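Local coordinates for kinesin-like protein Nod (Drosophila melanogaster, PDB 3DC4) that binds and hydrolyses ATP as the catalytic motor domain of a microtubule-binding kinesin required to segregate non-exchange chromosomes in meiosis, at residues 67-70 with 71-75; 77-81 with 82-86; 272-275 with 276-280. One frame throughout, in Å; residues are numbered along the deposited sequence.

In the fold
All three contacts are local and lie, in chain order, within one kinesin motor domain. Interactions 1 and 2 are neighbours, their centres about 12 Å apart: strand 67-69 runs through a turn into helix 75-82, which breaks and continues as helix 84-92. They touch where H67 CD2 packs 3.5 Å from L82 CD1, and both lie near the bound ADP. Interaction 3 is remote, its centre about 29 Å from that of interaction 1 and about 25 Å from that of interaction 2, within helix 267-279. Strand 305-312 of the central sheet packs against both interaction 2 and interaction 3, so the nucleotide side and this distant helix share one sheet.

Interaction 1: residues 67-70 with 71-75; sequences HAFP and ATISQ
The F69 ring meets I73 obliquely, and the two side chains cross at about a right angle. F69 CB lies 3.7 Å from I73 CG1, while F69 CD1 touches both the CG1 and CG2 branches. With its CG1 anti to the carbonyl carbon (chi1 -61°), I73 also sets that branch against the P70 ring, where P70 CD to I73 CG1 is only 3.3 Å, tighter than ordinary carbon packing. On the same ring, P70 CG has T72 OG1 at 3.6 Å. The backbone makes a type I beta turn from P70 to I73, carrying the chain from strand 67-69 to helix 75-82 beside the nucleotide pocket; the A71 side chain is about 6 Å from ADP. The turn is closed by I73 N donating to P70 O at 3.0 Å, nearly straight at 172°, with the donor well above the carbonyl plane. A water sits 3.0 Å from both P70 O and I73 O. R29, which lines the ADP pocket, binds I73 O through NH2 and Q75 OE1 through NH1. Past the turn, S74 is the N-cap of the helix, its OG accepting from the backbone N of E77.

Interaction 2: residues 77-81 with 82-86; sequences EMYQA and LILPL
Y79 and I83 cross at about a right angle, with I83 CB 3.6 Å from Y79 CD1 in an oblique approach to the ring. L84 N lies over one face of that ring, offset toward its rim, and L84 CD1 is 3.7 Å from Y79 OH. M78 packs more tightly: its CG is anti to the backbone N (chi1 -178°) and the chain bends at both following torsions, which brings CE to 3.2 Å from L82 CB and also against L82 CD2. The same methyl touches I83 CG1. Behind these side chains, Y79 O is gripped by two N-H groups from opposite faces of its carbonyl plane, I83 N at 2.8 Å and L84 N at 2.9 Å, the latter nearly straight at 171°. Farther out, D134 of helix 127-141 takes the Y79 hydroxyl in a hydrogen bond, and I127 of that helix covers M78 and I83. Replacing this tyrosine by an alanine is likely to leave the D134 carboxylate without its hydroxyl partner and open a gap beside I83 and L84. P85 has no N-H to offer A81 O, and its CD lies 3.4 Å from Q80 O. The pi-type (i+5 to i) bond from L84 N to Y79 O, just before this proline, marks the break between helices 75-82 and 84-92.

Interaction 3: residues 272-275 with 276-280; sequences NKVV and MSMAA
S277 OG donates to K273 O at 2.8 Å, and S277 N reaches the same oxygen, also at 2.8 Å, from the opposite face of the carbonyl plane. The hydroxyl stands above that plane, brought back over the preceding turn because OG is anti to its own carbonyl carbon (chi1 -63°); the N-H...O angle of the S277 N bond is 167°. Two bonds thus hold K273 O on a buried serine. Next to it, V274 and M278 lie side by side, pointing the same way. M278 CG sits 3.1 Å from V274 O, and M278 SD meets V274 CG1 at 3.9 Å, while the methyl end leads away. V274, V275, S277 and M278 are buried, whereas K273 and M276 are exposed, and M276 meets the preceding turn mainly at N272 O, 3.2 Å from its CG, before the chain bends at the sulfur. The exposed K273 forms a salt bridge with D289 through its NZ. Helix 267-279 follows the unmodelled 249-261 and probably corresponds to the switch II helix of kinesins. N272 packs on F328, S331 and A332 of helix 319-335, and M276 on A335 at its end; V275 covers L306 of strand 305-312, while V274 and S277 meet I285 and P286 in the following loop.

Interaction 1: residues 67-70 with 71-75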
loop_
_atom_site.group_PDB
_atom_site.type_symbol
_atom_site.label_atom_id
_atom_site.label_comp_id
_atom_site.label_asym_id
_atom_site.label_seq_id
_atom_site.Cartn_x
_atom_site.Cartn_y
_atom_site.Cartn_z
ATOM N N HIS A 67 -0.396 -14.831 1.059
ATOM C CA HIS A 67 -1.176 -14.910 -0.172
ATOM C C HIS A 67 -0.236 -15.016 -1.361
ATOM O O HIS A 67 0.755 -14.302 -1.427
ATOM C CB HIS A 67 -2.023 -13.644 -0.356
ATOM C CG HIS A 67 -3.007 -13.397 0.744
ATOM N ND1 HIS A 67 -4.162 -14.137 0.887
ATOM C CD2 HIS A 67 -3.007 -12.500 1.760
ATOM C CE1 HIS A 67 -4.830 -13.707 1.943
ATOM N NE2 HIS A 67 -4.151 -12.714 2.491
ATOM N N ALA A 68 -0.538 -15.916 -2.288
ATOM C CA ALA A 68 0.267 -16.062 -3.498
ATOM C C ALA A 68 -0.746 -16.082 -4.644
ATOM O O ALA A 68 -1.440 -17.083 -4.858
ATOM C CB ALA A 68 1.083 -17.359 -3.465
ATOM N N PHE A 69 -0.830 -14.965 -5.364
ATOM C CA PHE A 69 -1.777 -14.798 -6.462
ATOM C C PHE A 69 -1.172 -14.973 -7.851
ATOM O O PHE A 69 -0.284 -14.218 -8.247
ATOM C CB PHE A 69 -2.413 -13.401 -6.406
ATOM C CG PHE A 69 -3.070 -13.069 -5.092
ATOM C CD1 PHE A 69 -4.180 -13.785 -4.649
ATOM C CD2 PHE A 69 -2.598 -12.014 -4.313
ATOM C CE1 PHE A 69 -4.813 -13.452 -3.453
ATOM C CE2 PHE A 69 -3.227 -11.672 -3.111
ATOM C CZ PHE A 69 -4.333 -12.392 -2.681
ATOM N N PRO A 70 -1.648 -15.975 -8.611
ATOM C CA PRO A 70 -1.118 -16.188 -9.962
ATOM C C PRO A 70 -1.646 -15.103 -10.902
ATOM O O PRO A 70 -2.575 -14.368 -10.552
ATOM C CB PRO A 70 -1.633 -17.581 -10.319
ATOM C CG PRO A 70 -2.927 -17.656 -9.579
ATOM C CD PRO A 70 -2.574 -17.058 -8.233
ATOM N N ALA A 71 -1.063 -15.009 -12.093
ATOM C CA ALA A 71 -1.468 -14.000 -13.063
ATOM C C ALA A 71 -2.952 -14.063 -13.426
ATOM O O ALA A 71 -3.489 -13.113 -13.977
ATOM C CB ALA A 71 -0.624 -14.125 -14.316
ATOM N N THR A 72 -3.621 -15.165 -13.105
ATOM C CA THR A 72 -5.039 -15.308 -13.433
ATOM C C THR A 72 -6.006 -14.702 -12.417
ATOM O O THR A 72 -7.201 -14.622 -12.677
ATOM C CB THR A 72 -5.417 -16.794 -13.621
ATOM O OG1 THR A 72 -4.980 -17.545 -12.482
ATOM C CG2 THR A 72 -4.762 -17.355 -14.883
ATOM N N ILE A 73 -5.500 -14.282 -11.263
ATOM C CA ILE A 73 -6.358 -13.704 -10.234
ATOM C C ILE A 73 -6.887 -12.335 -10.660
ATOM O O ILE A 73 -6.124 -11.473 -11.090
ATOM C CB ILE A 73 -5.599 -13.554 -8.899
ATOM C CG1 ILE A 73 -5.131 -14.926 -8.409
ATOM C CG2 ILE A 73 -6.502 -12.909 -7.847
ATOM C CD1 ILE A 73 -6.269 -15.867 -8.018
ATOM N N SER A 74 -8.198 -12.140 -10.548
ATOM C CA SER A 74 -8.799 -10.868 -10.924
ATOM C C SER A 74 -8.622 -9.823 -9.829
ATOM O O SER A 74 -8.251 -10.148 -8.702
ATOM C CB SER A 74 -10.291 -11.041 -11.197
ATOM O OG SER A 74 -10.997 -11.278 -9.990
ATOM N N GLN A 75 -8.902 -8.570 -10.170
ATOM C CA GLN A 75 -8.808 -7.458 -9.231
ATOM C C GLN A 75 -9.784 -7.689 -8.083
ATOM O O GLN A 75 -9.440 -7.504 -6.917
ATOM C CB GLN A 75 -9.163 -6.140 -9.932
ATOM C CG GLN A 75 -8.166 -5.648 -10.979
ATOM C CD GLN A 75 -6.901 -5.073 -10.356
ATOM O OE1 GLN A 75 -6.264 -5.709 -9.522
ATOM N NE2 GLN A 75 -6.528 -3.874 -10.771
HETATM O O HOH W 1 -3.153 -11.434 -11.121
#

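Interaction 2: residues 77-81 with 82-86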
loop_
_atom_site.group_PDB
_atom_site.type_symbol
_atom_site.label_atom_id
_atom_site.label_comp_id
_atom_site.label_asym_id
_atom_site.label_seq_id
_atom_site.Cartn_x
_atom_site.Cartn_y
_atom_site.Cartn_z
ATOM N N GLU A 77 -11.069 -10.498 -6.844
ATOM C CA GLU A 77 -10.597 -11.527 -5.929
ATOM C C GLU A 77 -9.458 -11.038 -5.054
ATOM O O GLU A 77 -9.462 -11.234 -3.841
ATOM C CB GLU A 77 -10.130 -12.764 -6.699
ATOM C CG GLU A 77 -11.172 -13.858 -6.792
ATOM C CD GLU A 77 -11.705 -14.259 -5.425
ATOM O OE1 GLU A 77 -10.903 -14.697 -4.566
ATOM O OE2 GLU A 77 -12.931 -14.132 -5.210
ATOM N N MET A 78 -8.470 -10.411 -5.679
ATOM C CA MET A 78 -7.323 -9.901 -4.951
ATOM C C MET A 78 -7.756 -8.908 -3.877
ATOM O O MET A 78 -7.293 -8.973 -2.738
ATOM C CB MET A 78 -6.340 -9.253 -5.929
ATOM C CG MET A 78 -5.068 -8.724 -5.282
ATOM S SD MET A 78 -5.183 -6.973 -4.833
ATOM C CE MET A 78 -5.358 -7.035 -3.066
ATOM N N TYR A 79 -8.657 -8.000 -4.238
ATOM C CA TYR A 79 -9.154 -6.998 -3.296
ATOM C C TYR A 79 -9.938 -7.664 -2.162
ATOM O O TYR A 79 -9.726 -7.374 -0.991
ATOM C CB TYR A 79 -10.052 -5.985 -4.026
ATOM C CG TYR A 79 -10.862 -5.119 -3.085
ATOM C CD1 TYR A 79 -10.265 -4.083 -2.367
ATOM C CD2 TYR A 79 -12.209 -5.390 -2.846
ATOM C CE1 TYR A 79 -10.984 -3.347 -1.429
ATOM C CE2 TYR A 79 -12.937 -4.658 -1.905
ATOM C CZ TYR A 79 -12.314 -3.642 -1.199
ATOM O OH TYR A 79 -13.004 -2.950 -0.238
ATOM N N GLN A 80 -10.847 -8.564 -2.521
ATOM C CA GLN A 80 -11.652 -9.248 -1.523
ATOM C C GLN A 80 -10.797 -10.030 -0.527
ATOM O O GLN A 80 -11.062 -10.010 0.663
ATOM C CB GLN A 80 -12.651 -10.187 -2.206
ATOM C CG GLN A 80 -13.652 -9.456 -3.080
ATOM C CD GLN A 80 -14.753 -8.785 -2.294
ATOM O OE1 GLN A 80 -15.211 -7.696 -2.647
ATOM N NE2 GLN A 80 -15.213 -9.447 -1.238
ATOM N N ALA A 81 -9.764 -10.708 -1.011
ATOM C CA ALA A 81 -8.911 -11.498 -0.134
ATOM C C ALA A 81 -7.929 -10.689 0.688
ATOM O O ALA A 81 -7.710 -10.971 1.862
ATOM C CB ALA A 81 -8.136 -12.533 -0.948
ATOM N N LEU A 82 -7.350 -9.668 0.074
ATOM C CA LEU A 82 -6.323 -8.893 0.737
ATOM C C LEU A 82 -6.689 -7.579 1.394
ATOM O O LEU A 82 -6.145 -7.240 2.449
ATOM C CB LEU A 82 -5.198 -8.642 -0.263
ATOM C CG LEU A 82 -3.910 -8.053 0.297
ATOM C CD1 LEU A 82 -3.238 -9.092 1.194
ATOM C CD2 LEU A 82 -3.001 -7.660 -0.852
ATOM N N ILE A 83 -7.614 -6.838 0.799
ATOM C CA ILE A 83 -7.945 -5.530 1.336
ATOM C C ILE A 83 -9.286 -5.392 2.039
ATOM O O ILE A 83 -9.372 -4.734 3.071
ATOM C CB ILE A 83 -7.839 -4.480 0.210
ATOM C CG1 ILE A 83 -6.463 -4.590 -0.456
ATOM C CG2 ILE A 83 -8.046 -3.079 0.763
ATOM C CD1 ILE A 83 -5.282 -4.166 0.433
ATOM N N LEU A 84 -10.323 -6.015 1.496
ATOM C CA LEU A 84 -11.647 -5.924 2.100
ATOM C C LEU A 84 -11.621 -6.102 3.622
ATOM O O LEU A 84 -12.251 -5.330 4.349
ATOM C CB LEU A 84 -12.596 -6.950 1.466
ATOM C CG LEU A 84 -14.020 -6.916 2.031
ATOM C CD1 LEU A 84 -14.653 -5.555 1.763
ATOM C CD2 LEU A 84 -14.848 -8.027 1.403
ATOM N N PRO A 85 -10.887 -7.110 4.127
ATOM C CA PRO A 85 -10.826 -7.323 5.578
ATOM C C PRO A 85 -10.356 -6.088 6.350
ATOM O O PRO A 85 -10.752 -5.875 7.494
ATOM C CB PRO A 85 -9.850 -8.490 5.719
ATOM C CG PRO A 85 -10.126 -9.282 4.467
ATOM C CD PRO A 85 -10.172 -8.183 3.417
ATOM N N LEU A 86 -9.515 -5.273 5.720
ATOM C CA LEU A 86 -9.002 -4.069 6.366
ATOM C C LEU A 86 -10.057 -2.976 6.486
ATOM O O LEU A 86 -9.957 -2.104 7.348
ATOM C CB LEU A 86 -7.806 -3.517 5.594
ATOM C CG LEU A 86 -6.570 -4.412 5.497
ATOM C CD1 LEU A 86 -5.509 -3.705 4.669
ATOM C CD2 LEU A 86 -6.042 -4.734 6.897
#

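Interaction 3: residues 272-275 with 276-280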
loop_
_atom_site.group_PDB
_atom_site.type_symbol
_atom_site.label_atom_id
_atom_site.label_comp_id
_atom_site.label_asym_id
_atom_site.label_seq_id
_atom_site.Cartn_x
_atom_site.Cartn_y
_atom_site.Cartn_z
ATOM N N ASN A 272 10.883 -2.378 7.551
ATOM C CA ASN A 272 11.170 -3.591 8.299
ATOM C C ASN A 272 11.851 -3.272 9.619
ATOM O O ASN A 272 11.570 -3.907 10.635
ATOM C CB ASN A 272 12.044 -4.536 7.472
ATOM C CG ASN A 272 11.233 -5.385 6.514
ATOM O OD1 ASN A 272 10.003 -5.316 6.501
ATOM N ND2 ASN A 272 11.916 -6.195 5.709
ATOM N N LYS A 273 12.745 -2.288 9.601
ATOM C CA LYS A 273 13.447 -1.889 10.814
ATOM C C LYS A 273 12.435 -1.371 11.827
ATOM O O LYS A 273 12.524 -1.665 13.020
ATOM C CB LYS A 273 14.478 -0.805 10.498
ATOM C CG LYS A 273 15.620 -1.270 9.607
ATOM C CD LYS A 273 16.722 -0.216 9.520
ATOM C CE LYS A 273 17.395 -0.006 10.873
ATOM N NZ LYS A 273 18.287 1.188 10.901
ATOM N N VAL A 274 11.469 -0.598 11.342
ATOM C CA VAL A 274 10.431 -0.057 12.205
ATOM C C VAL A 274 9.625 -1.203 12.811
ATOM O O VAL A 274 9.364 -1.219 14.013
ATOM C CB VAL A 274 9.482 0.873 11.415
ATOM C CG1 VAL A 274 8.256 1.205 12.252
ATOM C CG2 VAL A 274 10.213 2.151 11.027
ATOM N N VAL A 275 9.231 -2.160 11.978
ATOM C CA VAL A 275 8.455 -3.300 12.457
ATOM C C VAL A 275 9.211 -4.071 13.538
ATOM O O VAL A 275 8.633 -4.467 14.547
ATOM C CB VAL A 275 8.105 -4.263 11.298
ATOM C CG1 VAL A 275 7.331 -5.459 11.829
ATOM C CG2 VAL A 275 7.279 -3.527 10.249
ATOM N N MET A 276 10.507 -4.272 13.323
ATOM C CA MET A 276 11.335 -4.995 14.278
ATOM C C MET A 276 11.539 -4.208 15.570
ATOM O O MET A 276 11.376 -4.744 16.665
ATOM C CB MET A 276 12.691 -5.311 13.653
ATOM C CG MET A 276 12.620 -6.284 12.495
ATOM S SD MET A 276 14.259 -6.647 11.837
ATOM C CE MET A 276 14.967 -7.569 13.214
ATOM N N SER A 277 11.899 -2.937 15.428
ATOM C CA SER A 277 12.127 -2.060 16.568
ATOM C C SER A 277 10.928 -2.034 17.504
ATOM O O SER A 277 11.084 -1.965 18.721
ATOM C CB SER A 277 12.430 -0.642 16.086
ATOM O OG SER A 277 13.627 -0.611 15.329
ATOM N N MET A 278 9.732 -2.089 16.930
ATOM C CA MET A 278 8.509 -2.070 17.721
ATOM C C MET A 278 8.341 -3.378 18.479
ATOM O O MET A 278 8.001 -3.382 19.663
ATOM C CB MET A 278 7.300 -1.846 16.810
ATOM C CG MET A 278 7.232 -0.458 16.202
ATOM S SD MET A 278 5.952 -0.317 14.941
ATOM C CE MET A 278 4.463 -0.254 15.963
ATOM N N ALA A 279 8.584 -4.489 17.791
ATOM C CA ALA A 279 8.459 -5.807 18.399
ATOM C C ALA A 279 9.394 -5.961 19.593
ATOM O O ALA A 279 8.961 -6.312 20.689
ATOM C CB ALA A 279 8.753 -6.881 17.366
ATOM N N ALA A 280 10.677 -5.692 19.373
ATOM C CA ALA A 280 11.678 -5.810 20.426
ATOM C C ALA A 280 11.595 -4.641 21.403
ATOM O O ALA A 280 12.296 -4.616 22.415
ATOM C CB ALA A 280 13.071 -5.880 19.813
#